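Local coordinates for protein 1-carboxybiuret hydrolase subunit AtzE (Pseudomonas sp., PDB 6C62) that hydrolyses 1-carboxybiuret to urea-1,3-dicarboxylate and ammonia, an amidase-family step in the breakdown of the herbicide atrazine, at residues F361-S375 against N421-A433. Residues are numbered along the deposited sequence; the frame is centred on the assembly and turned at random. Where two conformers were deposited one is given.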
ATOM      1  N   PHE A 361     -22.576   4.912   4.282  1.00 14.87           N
ATOM      2  CA  PHE A 361     -22.706   6.084   5.138  1.00 14.90           C
ATOM      3  C   PHE A 361     -23.186   7.387   4.492  1.00 17.09           C
ATOM      4  O   PHE A 361     -23.346   8.378   5.176  1.00 16.94           O
ATOM      5  CB  PHE A 361     -21.435   6.329   5.935  1.00 14.77           C
ATOM      6  CG  PHE A 361     -21.311   5.445   7.114  1.00 14.36           C
ATOM      7  CD1 PHE A 361     -22.096   5.665   8.240  1.00 14.04           C
ATOM      8  CD2 PHE A 361     -20.415   4.395   7.126  1.00 14.78           C
ATOM      9  CE1 PHE A 361     -21.982   4.850   9.373  1.00 14.01           C
ATOM     10  CE2 PHE A 361     -20.321   3.584   8.260  1.00 15.08           C
ATOM     11  CZ  PHE A 361     -21.119   3.803   9.379  1.00 13.31           C
ATOM     12  N   ARG A 362     -23.416   7.395   3.186  1.00 20.01           N
ATOM     13  CA  ARG A 362     -24.179   8.472   2.572  1.00 23.58           C
ATOM     14  C   ARG A 362     -25.659   8.427   2.965  1.00 23.09           C
ATOM     15  O   ARG A 362     -26.345   9.400   2.805  1.00 26.97           O
ATOM     16  CB  ARG A 362     -23.950   8.486   1.033  1.00 25.82           C
ATOM     17  CG  ARG A 362     -22.518   8.927   0.739  1.00 28.95           C
ATOM     18  CD  ARG A 362     -22.301   9.430  -0.669  1.00 37.82           C
ATOM     19  NE  ARG A 362     -21.941   8.347  -1.594  1.00 43.70           N
ATOM     20  CZ  ARG A 362     -20.699   7.830  -1.757  1.00 44.15           C
ATOM     21  NH1 ARG A 362     -20.518   6.842  -2.632  1.00 40.98           N
ATOM     22  NH2 ARG A 362     -19.645   8.249  -1.025  1.00 44.81           N
ATOM     23  N   ASP A 363     -26.161   7.307   3.452  1.00 23.15           N
ATOM     24  CA  ASP A 363     -27.557   7.139   3.822  1.00 24.18           C
ATOM     25  C   ASP A 363     -27.756   7.074   5.350  1.00 24.02           C
ATOM     26  O   ASP A 363     -28.886   7.062   5.796  1.00 27.60           O
ATOM     27  CB  ASP A 363     -28.110   5.868   3.187  1.00 26.69           C
ATOM     28  CG  ASP A 363     -27.929   5.836   1.610  1.00 28.15           C
ATOM     29  OD1 ASP A 363     -27.917   6.890   0.945  1.00 29.36           O
ATOM     30  OD2 ASP A 363     -27.757   4.758   1.025  1.00 31.06           O
ATOM     31  N   TRP A 364     -26.676   7.016   6.153  1.00 20.77           N
ATOM     32  CA  TRP A 364     -26.797   6.747   7.590  1.00 19.71           C
ATOM     33  C   TRP A 364     -25.784   7.605   8.310  1.00 20.17           C
ATOM     34  O   TRP A 364     -24.679   7.830   7.767  1.00 17.46           O
ATOM     35  CB  TRP A 364     -26.584   5.268   7.902  1.00 18.58           C
ATOM     36  CG  TRP A 364     -27.595   4.421   7.280  1.00 17.86           C
ATOM     37  CD1 TRP A 364     -27.489   3.728   6.105  1.00 18.95           C
ATOM     38  CD2 TRP A 364     -28.936   4.217   7.731  1.00 18.74           C
ATOM     39  NE1 TRP A 364     -28.686   3.078   5.811  1.00 18.69           N
ATOM     40  CE2 TRP A 364     -29.579   3.373   6.797  1.00 18.28           C
ATOM     41  CE3 TRP A 364     -29.658   4.653   8.866  1.00 18.25           C
ATOM     42  CZ2 TRP A 364     -30.908   2.948   6.954  1.00 19.65           C
ATOM     43  CZ3 TRP A 364     -30.968   4.229   9.034  1.00 18.18           C
ATOM     44  CH2 TRP A 364     -31.586   3.407   8.088  1.00 18.96           C
ATOM     45  N   ASP A 365     -26.162   8.097   9.506  1.00 18.71           N
ATOM     46  CA  ASP A 365     -25.238   8.852  10.361  1.00 18.94           C
ATOM     47  C   ASP A 365     -24.539   7.940  11.393  1.00 17.10           C
ATOM     48  O   ASP A 365     -23.321   8.049  11.587  1.00 16.44           O
ATOM     49  CB  ASP A 365     -25.957   9.999  11.042  1.00 20.60           C
ATOM     50  CG  ASP A 365     -26.545  10.976  10.014  1.00 24.30           C
ATOM     51  OD1 ASP A 365     -25.717  11.550   9.302  1.00 25.58           O
ATOM     52  OD2 ASP A 365     -27.819  11.076   9.830  1.00 24.91           O
ATOM     53  N   ILE A 366     -25.319   7.060  12.023  1.00 16.34           N
ATOM     54  CA  ILE A 366     -24.806   6.111  13.030  1.00 15.87           C
ATOM     55  C   ILE A 366     -25.422   4.733  12.779  1.00 15.73           C
ATOM     56  O   ILE A 366     -26.633   4.639  12.459  1.00 14.85           O
ATOM     57  CB  ILE A 366     -25.127   6.611  14.444  1.00 16.17           C
ATOM     58  CG1 ILE A 366     -24.372   7.861  14.767  1.00 17.35           C
ATOM     59  CG2 ILE A 366     -24.728   5.607  15.503  1.00 17.12           C
ATOM     60  CD1 ILE A 366     -25.184   8.773  15.599  1.00 19.55           C
ATOM     61  N   LEU A 367     -24.619   3.685  12.917  1.00 13.54           N
ATOM     62  CA  LEU A 367     -25.097   2.304  12.851  1.00 13.33           C
ATOM     63  C   LEU A 367     -24.716   1.586  14.125  1.00 15.03           C
ATOM     64  O   LEU A 367     -23.624   1.814  14.655  1.00 15.14           O
ATOM     65  CB  LEU A 367     -24.566   1.572  11.618  1.00 12.62           C
ATOM     66  CG  LEU A 367     -25.020   2.223  10.282  1.00 13.27           C
ATOM     67  CD1 LEU A 367     -24.235   1.689   9.099  1.00 14.21           C
ATOM     68  CD2 LEU A 367     -26.501   1.947  10.039  1.00 12.85           C
ATOM     69  N   ILE A 368     -25.611   0.718  14.616  1.00 15.28           N
ATOM     70  CA  ILE A 368     -25.443   0.054  15.892  1.00 16.25           C
ATOM     71  C   ILE A 368     -25.236  -1.450  15.727  1.00 14.56           C
ATOM     72  O   ILE A 368     -25.975  -2.141  15.016  1.00 13.57           O
ATOM     73  CB  ILE A 368     -26.710   0.219  16.747  1.00 19.64           C
ATOM     74  CG1 ILE A 368     -27.064   1.683  16.891  1.00 21.89           C
ATOM     75  CG2 ILE A 368     -26.476  -0.381  18.132  1.00 22.24           C
ATOM     76  CD1 ILE A 368     -28.442   1.820  17.530  1.00 24.85           C
ATOM     77  N   ALA A 369     -24.265  -1.967  16.441  1.00 12.93           N
ATOM     78  CA  ALA A 369     -24.014  -3.395  16.513  1.00 14.02           C
ATOM     79  C   ALA A 369     -23.532  -3.788  17.886  1.00 13.31           C
ATOM     80  O   ALA A 369     -23.112  -2.939  18.655  1.00 13.82           O
ATOM     81  CB  ALA A 369     -22.955  -3.753  15.471  1.00 14.51           C
ATOM     82  N   PRO A 370     -23.537  -5.087  18.201  1.00 15.04           N
ATOM     83  CA  PRO A 370     -22.923  -5.471  19.457  1.00 15.13           C
ATOM     84  C   PRO A 370     -21.420  -5.454  19.314  1.00 15.45           C
ATOM     85  O   PRO A 370     -20.893  -5.558  18.204  1.00 14.11           O
ATOM     86  CB  PRO A 370     -23.446  -6.901  19.712  1.00 16.76           C
ATOM     87  CG  PRO A 370     -24.323  -7.267  18.525  1.00 17.89           C
ATOM     88  CD  PRO A 370     -24.040  -6.252  17.444  1.00 16.08           C
ATOM     89  N   ALA A 371     -20.734  -5.262  20.427  1.00 14.80           N
ATOM     90  CA  ALA A 371     -19.274  -5.284  20.453  1.00 14.53           C
ATOM     91  C   ALA A 371     -18.661  -6.672  20.492  1.00 14.93           C
ATOM     92  O   ALA A 371     -17.567  -6.905  19.928  1.00 15.63           O
ATOM     93  CB  ALA A 371     -18.772  -4.472  21.635  1.00 16.09           C
ATOM     94  N   THR A 372     -19.289  -7.595  21.208  1.00 13.50           N
ATOM     95  CA  THR A 372     -18.794  -8.963  21.307  1.00 13.30           C
ATOM     96  C   THR A 372     -20.006  -9.895  21.219  1.00 14.12           C
ATOM     97  O   THR A 372     -21.127  -9.451  21.521  1.00 14.72           O
ATOM     98  CB  THR A 372     -18.056  -9.204  22.655  1.00 13.41           C
ATOM     99  OG1 THR A 372     -18.866  -8.737  23.749  1.00 13.69           O
ATOM    100  CG2 THR A 372     -16.748  -8.515  22.676  1.00 13.50           C
ATOM    101  N   PRO A 373     -19.814 -11.146  20.763  1.00 14.66           N
ATOM    102  CA  PRO A 373     -20.955 -12.074  20.595  1.00 14.29           C
ATOM    103  C   PRO A 373     -21.573 -12.514  21.916  1.00 14.60           C
ATOM    104  O   PRO A 373     -22.764 -12.761  21.961  1.00 14.88           O
ATOM    105  CB  PRO A 373     -20.371 -13.263  19.855  1.00 15.87           C
ATOM    106  CG  PRO A 373     -18.983 -12.914  19.515  1.00 17.27           C
ATOM    107  CD  PRO A 373     -18.555 -11.731  20.310  1.00 15.18           C
ATOM    108  N   ILE A 374     -20.759 -12.568  22.969  1.00 14.74           N
ATOM    109  CA  ILE A 374     -21.147 -12.929  24.303  1.00 16.08           C
ATOM    110  C   ILE A 374     -20.347 -12.073  25.333  1.00 15.43           C
ATOM    111  O   ILE A 374     -19.362 -11.397  24.974  1.00 14.71           O
ATOM    112  CB  ILE A 374     -20.795 -14.423  24.584  1.00 18.08           C
ATOM    113  CG1 ILE A 374     -19.304 -14.704  24.327  1.00 19.97           C
ATOM    114  CG2 ILE A 374     -21.573 -15.386  23.693  1.00 18.20           C
ATOM    115  CD1 ILE A 374     -18.791 -15.964  24.966  1.00 22.28           C
ATOM    116  N   SER A 375     -20.750 -12.146  26.595  0.50 13.93           N
ATOM    117  CA  SER A 375     -19.989 -11.558  27.703  0.50 14.00           C
ATOM    118  C   SER A 375     -18.787 -12.425  28.074  0.50 14.27           C
ATOM    119  O   SER A 375     -18.625 -13.524  27.531  0.50 15.14           O
ATOM    120  CB  SER A 375     -20.902 -11.376  28.915  0.50 13.71           C
ATOM    121  OG  SER A 375     -21.792 -10.325  28.633  0.50 14.11           O
ATOM    122  N   ASN A 421     -27.977 -12.481  32.334  1.00 32.78           N
ATOM    123  CA  ASN A 421     -26.577 -12.605  31.886  1.00 31.23           C
ATOM    124  C   ASN A 421     -25.559 -12.678  32.998  1.00 31.66           C
ATOM    125  O   ASN A 421     -24.395 -12.265  32.810  1.00 31.14           O
ATOM    126  CB  ASN A 421     -26.293 -11.438  30.938  1.00 28.03           C
ATOM    127  CG  ASN A 421     -25.040 -11.620  30.125  1.00 24.17           C
ATOM    128  OD1 ASN A 421     -24.844 -12.657  29.497  1.00 22.20           O
ATOM    129  ND2 ASN A 421     -24.208 -10.605  30.095  1.00 20.97           N
ATOM    130  N   ASP A 422     -25.988 -13.218  34.150  1.00 30.96           N
ATOM    131  CA  ASP A 422     -25.115 -13.399  35.343  1.00 31.74           C
ATOM    132  C   ASP A 422     -24.487 -12.090  35.864  1.00 27.74           C
ATOM    133  O   ASP A 422     -23.399 -12.094  36.445  1.00 27.42           O
ATOM    134  CB  ASP A 422     -24.016 -14.435  35.097  1.00 36.85           C
ATOM    135  CG  ASP A 422     -24.577 -15.801  34.759  1.00 47.94           C
ATOM    136  OD1 ASP A 422     -25.205 -15.893  33.689  1.00 63.95           O
ATOM    137  OD2 ASP A 422     -24.418 -16.767  35.534  1.00 55.52           O
ATOM    138  N   GLY A 423     -25.178 -10.979  35.654  1.00 27.10           N
ATOM    139  CA  GLY A 423     -24.667  -9.664  36.026  1.00 26.24           C
ATOM    140  C   GLY A 423     -23.452  -9.166  35.248  1.00 24.82           C
ATOM    141  O   GLY A 423     -22.851  -8.192  35.676  1.00 26.21           O
ATOM    142  N   MET A 424     -23.087  -9.801  34.122  1.00 20.92           N
ATOM    143  CA  MET A 424     -21.886  -9.382  33.360  1.00 19.24           C
ATOM    144  C   MET A 424     -22.248  -8.366  32.282  1.00 17.78           C
ATOM    145  O   MET A 424     -23.358  -8.405  31.706  1.00 17.08           O
ATOM    146  CB  MET A 424     -21.157 -10.584  32.761  1.00 18.71           C
ATOM    147  CG  MET A 424     -20.535 -11.542  33.771  1.00 19.86           C
ATOM    148  SD  MET A 424     -19.279 -10.773  34.804  1.00 21.91           S
ATOM    149  CE  MET A 424     -17.877 -10.640  33.693  1.00 24.06           C
ATOM    150  N   PRO A 425     -21.330  -7.429  32.000  1.00 16.71           N
ATOM    151  CA  PRO A 425     -21.679  -6.438  30.976  1.00 15.78           C
ATOM    152  C   PRO A 425     -21.455  -6.943  29.516  1.00 16.19           C
ATOM    153  O   PRO A 425     -20.833  -7.978  29.280  1.00 15.01           O
ATOM    154  CB  PRO A 425     -20.737  -5.274  31.290  1.00 16.40           C
ATOM    155  CG  PRO A 425     -19.526  -5.946  31.788  1.00 16.49           C
ATOM    156  CD  PRO A 425     -19.999  -7.189  32.563  1.00 17.15           C
ATOM    157  N   ILE A 426     -21.980  -6.173  28.580  1.00 16.22           N
ATOM    158  CA  ILE A 426     -21.699  -6.352  27.169  1.00 18.68           C
ATOM    159  C   ILE A 426     -21.814  -5.005  26.492  1.00 16.77           C
ATOM    160  O   ILE A 426     -22.632  -4.183  26.860  1.00 19.17           O
ATOM    161  CB  ILE A 426     -22.574  -7.464  26.559  1.00 19.84           C
ATOM    162  CG1 ILE A 426     -21.932  -8.039  25.317  1.00 21.82           C
ATOM    163  CG2 ILE A 426     -23.961  -6.946  26.286  1.00 21.81           C
ATOM    164  CD1 ILE A 426     -22.570  -9.337  24.868  1.00 22.34           C
ATOM    165  N   GLY A 427     -20.921  -4.727  25.546  1.00 17.12           N
ATOM    166  CA  GLY A 427     -20.856  -3.425  24.942  1.00 14.47           C
ATOM    167  C   GLY A 427     -21.645  -3.327  23.651  1.00 13.97           C
ATOM    168  O   GLY A 427     -21.913  -4.356  22.981  1.00 12.70           O
ATOM    169  N   VAL A 428     -21.987  -2.082  23.298  0.50 13.65           N
ATOM    170  CA  VAL A 428     -22.570  -1.786  22.009  0.50 14.67           C
ATOM    171  C   VAL A 428     -21.630  -0.886  21.210  0.50 14.09           C
ATOM    172  O   VAL A 428     -21.141   0.127  21.735  0.50 16.21           O
ATOM    173  CB  VAL A 428     -23.967  -1.126  22.204  0.50 15.29           C
ATOM    174  CG1 VAL A 428     -23.866   0.259  22.775  0.50 15.12           C
ATOM    175  CG2 VAL A 428     -24.683  -1.007  20.892  0.50 16.22           C
ATOM    176  N   GLN A 429     -21.427  -1.220  19.932  1.00 13.33           N
ATOM    177  CA  GLN A 429     -20.675  -0.363  19.000  1.00 12.23           C
ATOM    178  C   GLN A 429     -21.617   0.694  18.404  1.00 11.30           C
ATOM    179  O   GLN A 429     -22.673   0.352  17.835  1.00 11.16           O
ATOM    180  CB  GLN A 429     -20.097  -1.179  17.841  1.00 11.67           C
ATOM    181  CG  GLN A 429     -19.116  -2.271  18.226  1.00 11.43           C
ATOM    182  CD  GLN A 429     -18.456  -2.913  17.016  1.00 11.28           C
ATOM    183  OE1 GLN A 429     -17.447  -2.393  16.513  1.00 10.75           O
ATOM    184  NE2 GLN A 429     -18.976  -4.069  16.557  1.00 10.60           N
ATOM    185  N   LEU A 430     -21.222   1.953  18.528  1.00 10.53           N
ATOM    186  CA  LEU A 430     -21.862   3.075  17.842  1.00 10.78           C
ATOM    187  C   LEU A 430     -20.884   3.523  16.756  1.00 10.98           C
ATOM    188  O   LEU A 430     -19.805   4.068  17.045  1.00  9.86           O
ATOM    189  CB  LEU A 430     -22.137   4.178  18.843  1.00 11.39           C
ATOM    190  CG  LEU A 430     -22.926   3.755  20.112  1.00 12.61           C
ATOM    191  CD1 LEU A 430     -22.908   4.849  21.133  1.00 13.43           C
ATOM    192  CD2 LEU A 430     -24.326   3.384  19.760  1.00 13.74           C
ATOM    193  N   ILE A 431     -21.217   3.217  15.506  1.00 10.77           N
ATOM    194  CA  ILE A 431     -20.286   3.274  14.371  1.00 11.17           C
ATOM    195  C   ILE A 431     -20.721   4.442  13.525  1.00 11.49           C
ATOM    196  O   ILE A 431     -21.910   4.566  13.199  1.00 12.01           O
ATOM    197  CB  ILE A 431     -20.344   2.011  13.502  1.00 10.91           C
ATOM    198  CG1 ILE A 431     -20.218   0.756  14.356  1.00 12.40           C
ATOM    199  CG2 ILE A 431     -19.278   1.995  12.434  1.00 10.36           C
ATOM    200  CD1 ILE A 431     -20.724  -0.515  13.736  1.00 13.02           C
ATOM    201  N   ALA A 432     -19.776   5.275  13.133  1.00 12.21           N
ATOM    202  CA  ALA A 432     -20.037   6.373  12.203  1.00 12.70           C
ATOM    203  C   ALA A 432     -19.070   6.336  11.034  1.00 13.21           C
ATOM    204  O   ALA A 432     -18.122   5.535  11.000  1.00 12.58           O
ATOM    205  CB  ALA A 432     -19.933   7.705  12.952  1.00 12.60           C
ATOM    206  N   ALA A 433     -19.309   7.216  10.052  1.00 13.50           N
ATOM    207  CA  ALA A 433     -18.445   7.329   8.884  1.00 12.52           C
ATOM    208  C   ALA A 433     -17.055   7.791   9.290  1.00 11.64           C
ATOM    209  O   ALA A 433     -16.931   8.461  10.305  1.00 10.93           O
ATOM    210  CB  ALA A 433     -19.033   8.337   7.899  1.00 12.37           C
TER
HETATM  211  O   HOH W   1     -21.616   9.072   9.952  1.00 14.28           O
HETATM  212  O   HOH W   2     -23.366 -13.467  27.110  1.00 19.12           O
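Leu-367 with Ile-431 and Ala-369 with Gln-429, each exchanging two backbone hydrogen bonds, are the hydrogen-bonded pairs of antiparallel strands 366-370 and 426-432. Pro-370 has no N-H to give; beyond it Ala-371 N reaches Gly-427 O at 3.0 Å, where the missing side chain of Gly-427 leaves room for Ala-371 CB. Gln-429 reaches out along a straight chain (chi2 -173°) and carries NE2 to Pro-370 O (2.9 Å), which lies close to the plane of its amide. Leu-400 O takes a second bond from NE2 and Arg-176 binds OE1, which fixes the rotation of this buried amide. On the face of Ile-368, its CG2 meets Val-428 CG2 in the conformer given.

At one end the Phe-361 ring lies flat over backbone, Ala-433 N 3.6 Å above its centre, while its rim touches Ile-431 CG2. Without the ring, as with an alanine here, the backbone at Ala-433 is likely to lose its flat cover and Ile-431 CG2 its aromatic neighbour. A water bridges Asp-365 O and Ala-433 N nearby. At the other end Ser-375 OG, in the conformer given, donates to Pro-425 O (2.6 Å) from above the carbonyl plane and accepts a nearly straight bond from Asn-421 ND2 (2.8 Å). Asn-421 opens a type I' turn, and the same ND2 also reaches Met-424 O.

The pair sits inside the large mixed amidase sheet, strand 257-260 beside 366-370 and strand 411-416 beside 426-432. Helix 437-449 packs on Ile-366 and Leu-430, helix 270-283 on Pro-370, and helix 176-182 on Thr-372, whose OG1 bonds Ser-180.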